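Local coordinates for protein putative regulator (Escherichia coli O6, PDB 3HFI) that is probably the effector-sensing UTRA domain of a DNA-binding transcription regulator, although its ligand and target genes remain unknown, at residues Tyr54-Arg59 and Gly120-Ile125; Ile84-Asn87 and Pro93-Glu96; Ala111-Gly116 and Asn150-Gly155; Gln136-Ser141 and Pro145-Asn150. All blocks are in the same frame, centred on the assembly; numbering follows the deposited sequence.

How the contacts relate
The four contacts fall into two touching pairs, 1 with 3 and 2 with 4. Contacts 1 and 3 lie about 10 Å apart, centre to centre, and meet around helix 117-123, where Leu123 CD1 packs 3.8 Å from Ile115 CD1. Contacts 2 and 4, with centres about 15 Å apart, meet where Ile95 CG2 comes 3.5 Å from Phe140 CZ, and both also touch the second subunit. Contacts 3 and 4 follow one another along strand 144-153 and share Asn150. Leu55 CD2, 3.8 Å from Phe86 CD1, joins contacts 1 and 2.

Contact 1: Tyr54-Arg59 and Gly120-Ile125; sequences YLERLR and GHFLDI
Glu56 is the first residue of 54-59 to reach the helical turn, and it does so at the ring of Phe122. Its CG lies anti to the backbone N (chi1 -167°) and the chain stays extended beyond it, which carries OE2 to 3.9 Å from Phe122 CE2. The two side chains cross at about a right angle, with carboxylate and ring planes 63° apart, an oblique approach of the carboxylate to the ring. Arg57 turns to the other face of the strand, where NH1 bonds to Asn71. Leu58 brings the strand back to the helix and carries most of the remaining contact. Both of its methyl groups sit near the carbonyl oxygen of Phe122, CD1 at 3.5 Å and CD2 at 3.8 Å. CD1 also lies 3.8 Å from Leu123 CD2, the two leucines sliding past each other in opposite directions, and 4.3 Å from Phe122 CB. No hydrogen bond crosses; the helix end is held from elsewhere, where Leu123 O accepts a hydrogen bond from Lys154 NZ just before Asp124 leaves helical geometry at positive phi. Alternating strand side chains, Glu56 and Leu58, thus meet the last turn of helix 117-123, the short helix that packs over one end of the antiparallel sheet of the UTRA domain.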
loop_
_atom_site.group_PDB
_atom_site.type_symbol
_atom_site.label_atom_id
_atom_site.label_comp_id
_atom_site.label_asym_id
_atom_site.label_seq_id
_atom_site.Cartn_x
_atom_site.Cartn_y
_atom_site.Cartn_z
ATOM N N TYR A 54 -5.869 11.186 -16.759
ATOM C CA TYR A 54 -4.565 10.655 -16.573
ATOM C C TYR A 54 -3.767 11.752 -15.852
ATOM O O TYR A 54 -3.840 12.885 -16.238
ATOM C CB TYR A 54 -3.922 10.378 -17.901
ATOM C CG TYR A 54 -2.430 10.131 -17.827
ATOM C CD1 TYR A 54 -1.922 8.838 -17.657
ATOM C CD2 TYR A 54 -1.532 11.166 -17.969
ATOM C CE1 TYR A 54 -0.567 8.589 -17.628
ATOM C CE2 TYR A 54 -0.131 10.927 -17.933
ATOM C CZ TYR A 54 0.326 9.627 -17.764
ATOM O OH TYR A 54 1.689 9.362 -17.664
ATOM N N LEU A 55 -3.062 11.411 -14.771
ATOM C CA LEU A 55 -2.219 12.348 -14.034
ATOM C C LEU A 55 -0.861 11.727 -13.890
ATOM O O LEU A 55 -0.747 10.584 -13.426
ATOM C CB LEU A 55 -2.781 12.530 -12.646
ATOM C CG LEU A 55 -3.340 13.760 -12.056
ATOM C CD1 LEU A 55 -4.282 14.529 -13.028
ATOM C CD2 LEU A 55 -3.995 13.357 -10.713
ATOM N N GLU A 56 0.178 12.468 -14.234
ATOM C CA GLU A 56 1.535 12.023 -13.966
ATOM C C GLU A 56 2.148 12.922 -12.900
ATOM O O GLU A 56 2.179 14.162 -13.060
ATOM C CB GLU A 56 2.358 12.102 -15.257
ATOM C CG GLU A 56 3.694 11.405 -15.244
ATOM C CD GLU A 56 4.383 11.475 -16.650
ATOM O OE1 GLU A 56 4.264 12.498 -17.374
ATOM O OE2 GLU A 56 5.041 10.483 -17.035
ATOM N N ARG A 57 2.644 12.291 -11.839
ATOM C CA ARG A 57 3.096 12.979 -10.627
ATOM C C ARG A 57 4.440 12.440 -10.200
ATOM O O ARG A 57 4.677 11.233 -10.267
ATOM C CB ARG A 57 2.073 12.771 -9.520
ATOM C CG ARG A 57 0.810 13.584 -9.772
ATOM C CD ARG A 57 -0.382 12.909 -9.207
ATOM N NE ARG A 57 -0.371 13.060 -7.780
ATOM C CZ ARG A 57 -0.445 12.071 -6.888
ATOM N NH1 ARG A 57 -0.559 10.778 -7.207
ATOM N NH2 ARG A 57 -0.410 12.396 -5.616
ATOM N N LEU A 58 5.330 13.351 -9.805
ATOM C CA LEU A 58 6.679 12.977 -9.432
ATOM C C LEU A 58 6.784 13.274 -7.958
ATOM O O LEU A 58 6.543 14.398 -7.520
ATOM C CB LEU A 58 7.734 13.752 -10.239
ATOM C CG LEU A 58 9.205 13.373 -10.004
ATOM C CD1 LEU A 58 9.555 12.041 -10.643
ATOM C CD2 LEU A 58 10.122 14.453 -10.532
ATOM N N ARG A 59 7.072 12.247 -7.186
ATOM C CA ARG A 59 7.119 12.403 -5.754
ATOM C C ARG A 59 8.556 12.404 -5.359
ATOM O O ARG A 59 9.273 11.472 -5.705
ATOM C CB ARG A 59 6.445 11.265 -5.057
ATOM C CG ARG A 59 6.854 11.174 -3.611
ATOM C CD ARG A 59 5.768 10.485 -2.831
ATOM N NE ARG A 59 4.526 11.217 -3.053
ATOM C CZ ARG A 59 3.312 10.694 -2.951
ATOM N NH1 ARG A 59 3.139 9.412 -2.624
ATOM N NH2 ARG A 59 2.253 11.458 -3.185
ATOM N N GLY A 120 12.774 7.315 -17.328
ATOM C CA GLY A 120 14.149 7.348 -16.843
ATOM C C GLY A 120 14.504 8.775 -16.547
ATOM O O GLY A 120 14.970 9.080 -15.468
ATOM N N HIS A 121 14.212 9.659 -17.499
ATOM C CA HIS A 121 14.579 11.059 -17.382
ATOM C C HIS A 121 13.914 11.712 -16.176
ATOM O O HIS A 121 14.519 12.479 -15.459
ATOM C CB HIS A 121 14.320 11.819 -18.709
ATOM C CG HIS A 121 15.537 11.904 -19.601
ATOM N ND1 HIS A 121 15.896 10.905 -20.489
ATOM C CD2 HIS A 121 16.498 12.858 -19.713
ATOM C CE1 HIS A 121 17.008 11.249 -21.120
ATOM N N PHE A 122 12.684 11.364 -15.902
ATOM C CA PHE A 122 12.032 11.911 -14.723
ATOM C C PHE A 122 12.649 11.468 -13.393
ATOM O O PHE A 122 12.595 12.205 -12.424
ATOM C CB PHE A 122 10.548 11.560 -14.755
ATOM C CG PHE A 122 9.803 12.242 -15.857
ATOM C CD1 PHE A 122 9.732 13.622 -15.902
ATOM C CD2 PHE A 122 9.167 11.501 -16.847
ATOM C CE1 PHE A 122 9.044 14.270 -16.926
ATOM C CE2 PHE A 122 8.457 12.126 -17.872
ATOM C CZ PHE A 122 8.395 13.517 -17.919
ATOM N N LEU A 123 13.215 10.266 -13.344
ATOM C CA LEU A 123 13.751 9.708 -12.103
ATOM C C LEU A 123 15.287 9.671 -12.059
ATOM O O LEU A 123 15.889 9.277 -11.056
ATOM C CB LEU A 123 13.224 8.290 -11.937
ATOM C CG LEU A 123 11.742 8.180 -11.616
ATOM C CD1 LEU A 123 11.298 6.729 -11.698
ATOM C CD2 LEU A 123 11.475 8.744 -10.248
ATOM N N ASP A 124 15.903 10.085 -13.156
ATOM C CA ASP A 124 17.350 10.064 -13.346
ATOM C C ASP A 124 17.856 8.698 -13.657
ATOM O O ASP A 124 18.828 8.540 -14.345
ATOM C CB ASP A 124 18.076 10.617 -12.151
ATOM C CG ASP A 124 17.743 12.032 -11.910
ATOM O OD1 ASP A 124 17.314 12.696 -12.854
ATOM O OD2 ASP A 124 17.895 12.498 -10.777
ATOM N N ILE A 125 17.196 7.691 -13.152
ATOM C CA ILE A 125 17.619 6.365 -13.504
ATOM C C ILE A 125 18.231 6.340 -14.916
ATOM O O ILE A 125 17.837 7.070 -15.801
ATOM C CB ILE A 125 16.438 5.379 -13.419
#

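Contact 2: Ile84-Asn87 and Pro93-Glu96; sequences IDFN and PTIE
Thr94 makes all the close contacts of the helix here, and it is met by two side chains of the loop, Ile84 and Phe86. The close part is small and apolar. Ile84 and Thr94 reach toward each other tip to tip, CG1 lying 3.7 Å from Thr94 CG2. Phe86 comes in from the opposite direction to Thr94 and presents its ring edge: CE2 is 3.7 Å from Thr94 CB, which lies near the ring plane, and CZ is 4.1 Å from Thr94 CG2. Within the loop itself, Ile84 CG2 sits 3.3 Å above the plane of the Phe86 ring, offset toward its rim, so the isoleucine covers a face while the threonine takes the edge. The Thr94 hydroxyl, although only 3.7 Å from Phe86 CE2 through OG1, has its polar partner elsewhere, hydrogen-bonded to Asn90 O just ahead of helix 91-99. This loop and helix form the connection of the UTRA fold that leads from strand 65-73 to strand 105-114, and the buried Phe86 continues inward to Ile81 and to Val28 of strand 26-35.

On the solvent side the loop makes its own structure and does not lean on 93-96. Asp85 and Asn87 are exposed there, joined by an Asx turn in which Asn87 N donates to Asp85 OD1 over 2.9 Å, at an N-H...O angle of 152°. The donor approaches from above the carboxylate, 54° out of its plane.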
loop_
_atom_site.group_PDB
_atom_site.type_symbol
_atom_site.label_atom_id
_atom_site.label_comp_id
_atom_site.label_asym_id
_atom_site.label_seq_id
_atom_site.Cartn_x
_atom_site.Cartn_y
_atom_site.Cartn_z
ATOM N N ILE A 84 -9.392 20.403 -10.790
ATOM C CA ILE A 84 -8.493 20.564 -9.630
ATOM C C ILE A 84 -7.025 20.823 -10.070
ATOM O O ILE A 84 -6.588 20.331 -11.093
ATOM C CB ILE A 84 -8.583 19.297 -8.651
ATOM C CG1 ILE A 84 -10.029 19.059 -8.177
ATOM C CG2 ILE A 84 -7.708 19.432 -7.423
ATOM C CD1 ILE A 84 -10.663 20.233 -7.490
ATOM N N ASP A 85 -6.281 21.614 -9.298
ATOM C CA ASP A 85 -4.821 21.687 -9.434
ATOM C C ASP A 85 -4.195 20.824 -8.341
ATOM O O ASP A 85 -4.130 21.212 -7.167
ATOM C CB ASP A 85 -4.285 23.154 -9.349
ATOM C CG ASP A 85 -2.719 23.254 -9.523
ATOM O OD1 ASP A 85 -2.012 22.232 -9.814
ATOM O OD2 ASP A 85 -2.196 24.376 -9.358
ATOM N N PHE A 86 -3.678 19.679 -8.738
ATOM C CA PHE A 86 -3.101 18.766 -7.784
ATOM C C PHE A 86 -1.629 19.073 -7.455
ATOM O O PHE A 86 -0.961 18.273 -6.777
ATOM C CB PHE A 86 -3.287 17.323 -8.259
ATOM C CG PHE A 86 -4.733 16.875 -8.302
ATOM C CD1 PHE A 86 -5.380 16.677 -9.520
ATOM C CD2 PHE A 86 -5.434 16.649 -7.118
ATOM C CE1 PHE A 86 -6.706 16.249 -9.562
ATOM C CE2 PHE A 86 -6.764 16.221 -7.152
ATOM C CZ PHE A 86 -7.398 16.028 -8.367
ATOM N N ASN A 87 -1.123 20.220 -7.921
ATOM C CA ASN A 87 0.038 20.852 -7.286
ATOM C C ASN A 87 -0.411 21.560 -6.002
ATOM O O ASN A 87 0.402 21.874 -5.136
ATOM C CB ASN A 87 0.731 21.855 -8.237
ATOM C CG ASN A 87 1.608 21.170 -9.292
ATOM O OD1 ASN A 87 1.514 21.455 -10.492
ATOM N ND2 ASN A 87 2.461 20.267 -8.848
ATOM N N PRO A 93 -7.624 12.466 -1.019
ATOM C CA PRO A 93 -8.586 13.283 -0.299
ATOM C C PRO A 93 -9.558 13.973 -1.211
ATOM O O PRO A 93 -10.734 14.064 -0.880
ATOM C CB PRO A 93 -7.704 14.317 0.399
ATOM C CG PRO A 93 -6.412 13.549 0.672
ATOM C CD PRO A 93 -6.244 12.735 -0.593
ATOM N N THR A 94 -9.088 14.425 -2.379
ATOM C CA THR A 94 -9.950 15.125 -3.306
ATOM C C THR A 94 -10.965 14.196 -3.978
ATOM O O THR A 94 -12.110 14.582 -4.215
ATOM C CB THR A 94 -9.125 15.894 -4.385
ATOM O OG1 THR A 94 -8.199 16.803 -3.755
ATOM C CG2 THR A 94 -10.025 16.692 -5.307
ATOM N N ILE A 95 -10.535 12.997 -4.328
ATOM C CA ILE A 95 -11.411 11.948 -4.852
ATOM C C ILE A 95 -12.529 11.731 -3.824
ATOM O O ILE A 95 -13.706 11.740 -4.174
ATOM C CB ILE A 95 -10.569 10.675 -5.163
ATOM C CG1 ILE A 95 -9.709 10.931 -6.426
ATOM C CG2 ILE A 95 -11.424 9.414 -5.287
ATOM C CD1 ILE A 95 -8.751 9.759 -6.825
ATOM N N GLU A 96 -12.157 11.648 -2.543
ATOM C CA GLU A 96 -13.118 11.369 -1.484
ATOM C C GLU A 96 -14.093 12.505 -1.302
ATOM O O GLU A 96 -15.277 12.233 -1.267
ATOM C CB GLU A 96 -12.420 11.003 -0.153
ATOM C CG GLU A 96 -11.757 9.617 -0.168
ATOM C CD GLU A 96 -11.340 9.165 1.202
ATOM O OE1 GLU A 96 -11.092 10.051 2.038
ATOM O OE2 GLU A 96 -11.317 7.948 1.505
#

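Contact 3: Ala111-Gly116 and Asn150-Gly155; sequences AARLIG and NVWLKG
Trp152 receives Arg113 and Ile115 across the antiparallel sheet of the UTRA domain, in which strands 105-114 and 144-153 are not neighbours: strand 130-139 runs between them, and the contact is made by side chains passing over it. Arg113 meets the six-membered end of the indole. Its CB is 4.0 Å from Trp152 CZ3, and the chain then bends at chi2 (-86°) and at chi3, folding the guanidinium back so that Trp152 CH2 lies over one of its faces, 3.8 Å above the plane and toward the rim. Guanidinium and indole planes stand 76° apart, far from a parallel stack. Ile115 packs closer to the backbone, its CD1 3.9 Å from Trp152 CB and from Trp152 CE3 at the near corner of the six-membered ring. Its CG1 is turned anti to the backbone N (chi1 -176°), and this points the methyl tip at the tryptophan from the loop just after the strand.

Further out, His133 of the intervening strand touches both Arg113 and the indole, the two rings meeting with planes at about 35°. Leu123 of helix 117-123 packs on both Ile115 and Trp152, and Arg119 touches the indole as well. Gly116 follows as the N-cap residue of that helix, so the isoleucine stands where strand gives way to helix. The rotation of the buried indole is fixed by its nitrogen, with Trp152 NE1 hydrogen-bonded to Glu70 OE1 on strand 65-73.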
loop_
_atom_site.group_PDB
_atom_site.type_symbol
_atom_site.label_atom_id
_atom_site.label_comp_id
_atom_site.label_asym_id
_atom_site.label_seq_id
_atom_site.Cartn_x
_atom_site.Cartn_y
_atom_site.Cartn_z
ATOM N N ALA A 111 6.144 -5.823 -9.738
ATOM C CA ALA A 111 6.893 -6.437 -10.852
ATOM C C ALA A 111 8.207 -5.683 -11.098
ATOM O O ALA A 111 8.281 -4.487 -10.873
ATOM C CB ALA A 111 6.032 -6.421 -12.121
ATOM N N ALA A 112 9.231 -6.378 -11.580
ATOM C CA ALA A 112 10.489 -5.726 -12.037
ATOM C C ALA A 112 10.300 -5.220 -13.439
ATOM O O ALA A 112 9.800 -5.945 -14.287
ATOM C CB ALA A 112 11.651 -6.690 -12.007
ATOM N N ARG A 113 10.661 -3.970 -13.684
ATOM C CA ARG A 113 10.726 -3.450 -15.060
ATOM C C ARG A 113 12.068 -2.735 -15.340
ATOM O O ARG A 113 12.847 -2.455 -14.429
ATOM C CB ARG A 113 9.558 -2.512 -15.328
ATOM C CG ARG A 113 8.160 -3.132 -15.035
ATOM C CD ARG A 113 7.624 -3.903 -16.208
ATOM N NE ARG A 113 7.546 -3.044 -17.397
ATOM C CZ ARG A 113 6.470 -2.350 -17.794
ATOM N NH1 ARG A 113 5.314 -2.398 -17.114
ATOM N NH2 ARG A 113 6.551 -1.608 -18.899
ATOM N N LEU A 114 12.346 -2.462 -16.609
ATOM C CA LEU A 114 13.516 -1.638 -16.983
ATOM C C LEU A 114 12.992 -0.258 -17.439
ATOM O O LEU A 114 12.566 -0.109 -18.588
ATOM C CB LEU A 114 14.363 -2.353 -18.046
ATOM C CG LEU A 114 15.102 -3.630 -17.574
ATOM C CD1 LEU A 114 16.090 -3.342 -16.457
ATOM C CD2 LEU A 114 14.161 -4.744 -17.115
ATOM N N ILE A 115 13.048 0.724 -16.523
ATOM C CA ILE A 115 12.251 1.994 -16.526
ATOM C C ILE A 115 11.731 2.563 -17.862
ATOM O O ILE A 115 10.518 2.788 -18.032
ATOM C CB ILE A 115 13.034 3.124 -15.727
ATOM C CG1 ILE A 115 12.217 4.426 -15.625
ATOM C CG2 ILE A 115 14.493 3.346 -16.286
ATOM C CD1 ILE A 115 11.037 4.364 -14.638
ATOM N N GLY A 116 12.663 2.806 -18.794
ATOM C CA GLY A 116 12.380 3.500 -20.062
ATOM C C GLY A 116 13.097 4.844 -20.129
ATOM O O GLY A 116 13.603 5.340 -19.110
ATOM N N ASN A 150 -0.065 3.306 -11.837
ATOM C CA ASN A 150 1.188 2.655 -12.145
ATOM C C ASN A 150 2.278 3.457 -11.484
ATOM O O ASN A 150 2.359 4.677 -11.713
ATOM C CB ASN A 150 1.446 2.685 -13.636
ATOM C CG ASN A 150 0.717 1.591 -14.363
ATOM O OD1 ASN A 150 1.300 0.577 -14.665
ATOM N ND2 ASN A 150 -0.567 1.775 -14.624
ATOM N N VAL A 151 3.115 2.794 -10.680
ATOM C CA VAL A 151 4.120 3.492 -9.880
ATOM C C VAL A 151 5.488 2.939 -10.228
ATOM O O VAL A 151 5.657 1.728 -10.311
ATOM C CB VAL A 151 3.850 3.344 -8.384
ATOM C CG1 VAL A 151 4.866 4.081 -7.593
ATOM C CG2 VAL A 151 2.459 3.879 -8.046
ATOM N N TRP A 152 6.453 3.838 -10.392
ATOM C CA TRP A 152 7.809 3.499 -10.771
ATOM C C TRP A 152 8.687 3.928 -9.627
ATOM O O TRP A 152 8.844 5.127 -9.382
ATOM C CB TRP A 152 8.186 4.235 -12.031
ATOM C CG TRP A 152 7.179 4.011 -13.056
ATOM C CD1 TRP A 152 6.022 4.734 -13.278
ATOM C CD2 TRP A 152 7.179 2.956 -13.976
ATOM N NE1 TRP A 152 5.300 4.176 -14.296
ATOM C CE2 TRP A 152 5.991 3.082 -14.757
ATOM C CE3 TRP A 152 8.056 1.903 -14.228
ATOM C CZ2 TRP A 152 5.678 2.189 -15.776
ATOM C CZ3 TRP A 152 7.759 1.030 -15.237
ATOM C CH2 TRP A 152 6.581 1.180 -16.014
ATOM N N LEU A 153 9.233 2.939 -8.928
ATOM C CA LEU A 153 9.762 3.163 -7.601
ATOM C C LEU A 153 11.166 2.833 -7.949
ATOM O O LEU A 153 11.354 1.798 -8.520
ATOM C CB LEU A 153 9.661 1.940 -6.707
ATOM C CG LEU A 153 8.537 1.957 -5.681
ATOM C CD1 LEU A 153 7.218 1.720 -6.346
ATOM C CD2 LEU A 153 8.830 0.858 -4.656
ATOM N N LYS A 154 12.155 3.661 -7.659
ATOM C CA LYS A 154 13.523 3.295 -8.111
ATOM C C LYS A 154 14.285 2.731 -6.910
ATOM O O LYS A 154 15.453 2.368 -7.026
ATOM C CB LYS A 154 13.588 4.847 -8.023
ATOM C CG LYS A 154 14.958 5.485 -7.896
ATOM C CD LYS A 154 14.789 7.000 -7.723
ATOM C CE LYS A 154 16.097 7.709 -7.331
ATOM N NZ LYS A 154 16.694 8.550 -8.426
ATOM N N GLY A 155 13.624 2.668 -5.762
ATOM C CA GLY A 155 14.220 2.163 -4.534
ATOM C C GLY A 155 13.779 0.797 -4.031
ATOM O O GLY A 155 14.324 -0.206 -4.470
#

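Contact 4: Gln136-Ser141 and Pro145-Asn150; sequences QLVFFS and PVEFGN
Gln136 and Gly149 form a hydrogen-bonded antiparallel pair, Gln136 N to Gly149 O and Gly149 N to Gln136 O both spanning 2.8 Å. The N-to-C directions of strand segments 136-139 and 145-150 make 157°. Farther along, Val138 N donates to Glu147 O over 2.9 Å, while Val138 O takes Val146 N at 2.9 Å and, weakly, Glu147 N at 3.3 Å. Val146 and Glu147 both face Val138, a classic beta bulge, and the register shifts by one before Phe139 pairs with Pro145.

Leu137 and Phe148 share one face, crossing at about a right angle with CD1 of each 4.0 Å apart. Val138 and Glu147 take the other, Val138 CG2 lying 3.5 Å from Glu147 OE1. The Phe139 ring sets one face over the Pro145 ring. Past the corner, Phe140 lays a face against Val146: a CH-pi contact, Val146 CB being 4.0 Å from the ring centroid.

Buried polar ends bond beyond the hairpin: Glu147 OE2 to Asn71, the Gln136 amide to Tyr159 and Gly161 of the second subunit. Strands 105-114 and 65-73 flank the hairpin, and helix 91-99 covers Phe140 through Ser99 and Val146 through Ile95.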
loop_
_atom_site.group_PDB
_atom_site.type_symbol
_atom_site.label_atom_id
_atom_site.label_comp_id
_atom_site.label_asym_id
_atom_site.label_seq_id
_atom_site.Cartn_x
_atom_site.Cartn_y
_atom_site.Cartn_z
ATOM N N GLN A 136 -1.589 -0.528 -9.010
ATOM C CA GLN A 136 -2.450 -0.473 -7.867
ATOM C C GLN A 136 -3.841 -0.077 -8.286
ATOM O O GLN A 136 -4.029 0.914 -9.006
ATOM C CB GLN A 136 -1.940 0.587 -6.916
ATOM C CG GLN A 136 -2.787 0.659 -5.634
ATOM C CD GLN A 136 -2.312 1.697 -4.694
ATOM O OE1 GLN A 136 -2.331 2.919 -5.023
ATOM N NE2 GLN A 136 -1.846 1.249 -3.495
ATOM N N LEU A 137 -4.817 -0.825 -7.828
ATOM C CA LEU A 137 -6.207 -0.547 -8.118
ATOM C C LEU A 137 -6.815 -0.119 -6.788
ATOM O O LEU A 137 -6.686 -0.815 -5.828
ATOM C CB LEU A 137 -6.889 -1.803 -8.694
ATOM C CG LEU A 137 -8.275 -1.664 -9.320
ATOM C CD1 LEU A 137 -8.346 -0.553 -10.350
ATOM C CD2 LEU A 137 -8.768 -2.982 -9.926
ATOM N N VAL A 138 -7.506 1.013 -6.790
ATOM C CA VAL A 138 -8.102 1.655 -5.616
ATOM C C VAL A 138 -9.619 1.693 -5.790
ATOM O O VAL A 138 -10.100 2.027 -6.869
ATOM C CB VAL A 138 -7.508 3.080 -5.423
ATOM C CG1 VAL A 138 -8.144 3.789 -4.204
ATOM C CG2 VAL A 138 -5.949 2.985 -5.245
ATOM N N PHE A 139 -10.363 1.302 -4.736
ATOM C CA PHE A 139 -11.799 1.050 -4.792
ATOM C C PHE A 139 -12.501 1.860 -3.724
ATOM O O PHE A 139 -11.999 1.988 -2.592
ATOM C CB PHE A 139 -12.138 -0.382 -4.441
ATOM C CG PHE A 139 -11.626 -1.426 -5.393
ATOM C CD1 PHE A 139 -12.498 -2.129 -6.193
ATOM C CD2 PHE A 139 -10.297 -1.793 -5.383
ATOM C CE1 PHE A 139 -12.033 -3.167 -7.017
ATOM C CE2 PHE A 139 -9.798 -2.818 -6.191
ATOM C CZ PHE A 139 -10.685 -3.517 -7.015
ATOM N N PHE A 140 -13.693 2.354 -4.060
ATOM C CA PHE A 140 -14.639 2.780 -3.058
ATOM C C PHE A 140 -15.351 1.611 -2.409
ATOM O O PHE A 140 -15.588 1.575 -1.219
ATOM C CB PHE A 140 -15.689 3.640 -3.727
ATOM C CG PHE A 140 -15.202 4.991 -4.165
ATOM C CD1 PHE A 140 -14.412 5.787 -3.331
ATOM C CD2 PHE A 140 -15.566 5.484 -5.406
ATOM C CE1 PHE A 140 -14.007 7.051 -3.754
ATOM C CE2 PHE A 140 -15.190 6.781 -5.819
ATOM C CZ PHE A 140 -14.419 7.547 -5.001
ATOM N N SER A 141 -15.778 0.662 -3.198
ATOM C CA SER A 141 -16.433 -0.484 -2.649
ATOM C C SER A 141 -15.887 -1.626 -3.436
ATOM O O SER A 141 -15.250 -1.421 -4.479
ATOM C CB SER A 141 -17.957 -0.431 -2.799
ATOM O OG SER A 141 -18.341 -0.548 -4.171
ATOM N N PRO A 145 -14.300 0.231 -8.468
ATOM C CA PRO A 145 -13.000 0.846 -8.604
ATOM C C PRO A 145 -13.123 2.319 -8.953
ATOM O O PRO A 145 -14.136 2.733 -9.518
ATOM C CB PRO A 145 -12.346 0.054 -9.775
ATOM C CG PRO A 145 -13.178 -1.091 -9.976
ATOM C CD PRO A 145 -14.558 -0.674 -9.586
ATOM N N VAL A 146 -12.153 3.126 -8.529
ATOM C CA VAL A 146 -12.141 4.547 -8.865
ATOM C C VAL A 146 -10.838 4.974 -9.548
ATOM O O VAL A 146 -10.840 5.917 -10.345
ATOM C CB VAL A 146 -12.420 5.453 -7.676
ATOM C CG1 VAL A 146 -11.362 5.320 -6.545
ATOM C CG2 VAL A 146 -12.518 6.940 -8.154
ATOM N N GLU A 147 -9.731 4.282 -9.268
ATOM C CA GLU A 147 -8.435 4.743 -9.760
ATOM C C GLU A 147 -7.525 3.578 -9.962
ATOM O O GLU A 147 -7.600 2.612 -9.192
ATOM C CB GLU A 147 -7.804 5.752 -8.788
ATOM C CG GLU A 147 -6.525 6.454 -9.285
ATOM C CD GLU A 147 -5.248 5.702 -8.984
ATOM O OE1 GLU A 147 -5.176 5.015 -7.936
ATOM O OE2 GLU A 147 -4.285 5.813 -9.761
ATOM N N PHE A 148 -6.704 3.655 -11.020
ATOM C CA PHE A 148 -5.745 2.610 -11.427
ATOM C C PHE A 148 -4.415 3.310 -11.660
ATOM O O PHE A 148 -4.284 4.136 -12.582
ATOM C CB PHE A 148 -6.197 1.879 -12.716
ATOM C CG PHE A 148 -5.240 0.837 -13.178
ATOM C CD1 PHE A 148 -4.935 -0.244 -12.365
ATOM C CD2 PHE A 148 -4.611 0.938 -14.398
ATOM C CE1 PHE A 148 -4.041 -1.186 -12.751
ATOM C CE2 PHE A 148 -3.669 -0.034 -14.797
ATOM C CZ PHE A 148 -3.424 -1.073 -14.009
ATOM N N GLY A 149 -3.460 3.029 -10.782
ATOM C CA GLY A 149 -2.165 3.677 -10.775
ATOM C C GLY A 149 -1.039 2.748 -11.143
ATOM O O GLY A 149 -1.059 1.553 -10.815
ATOM N N ASN A 150 -0.065 3.306 -11.837
ATOM C CA ASN A 150 1.188 2.655 -12.145
ATOM C C ASN A 150 2.278 3.457 -11.484
ATOM O O ASN A 150 2.359 4.677 -11.713
ATOM C CB ASN A 150 1.446 2.685 -13.636
ATOM C CG ASN A 150 0.717 1.591 -14.363
ATOM O OD1 ASN A 150 1.300 0.577 -14.665
ATOM N ND2 ASN A 150 -0.567 1.775 -14.624
HETATM O O HOH W 1 -2.997 4.096 -7.043
#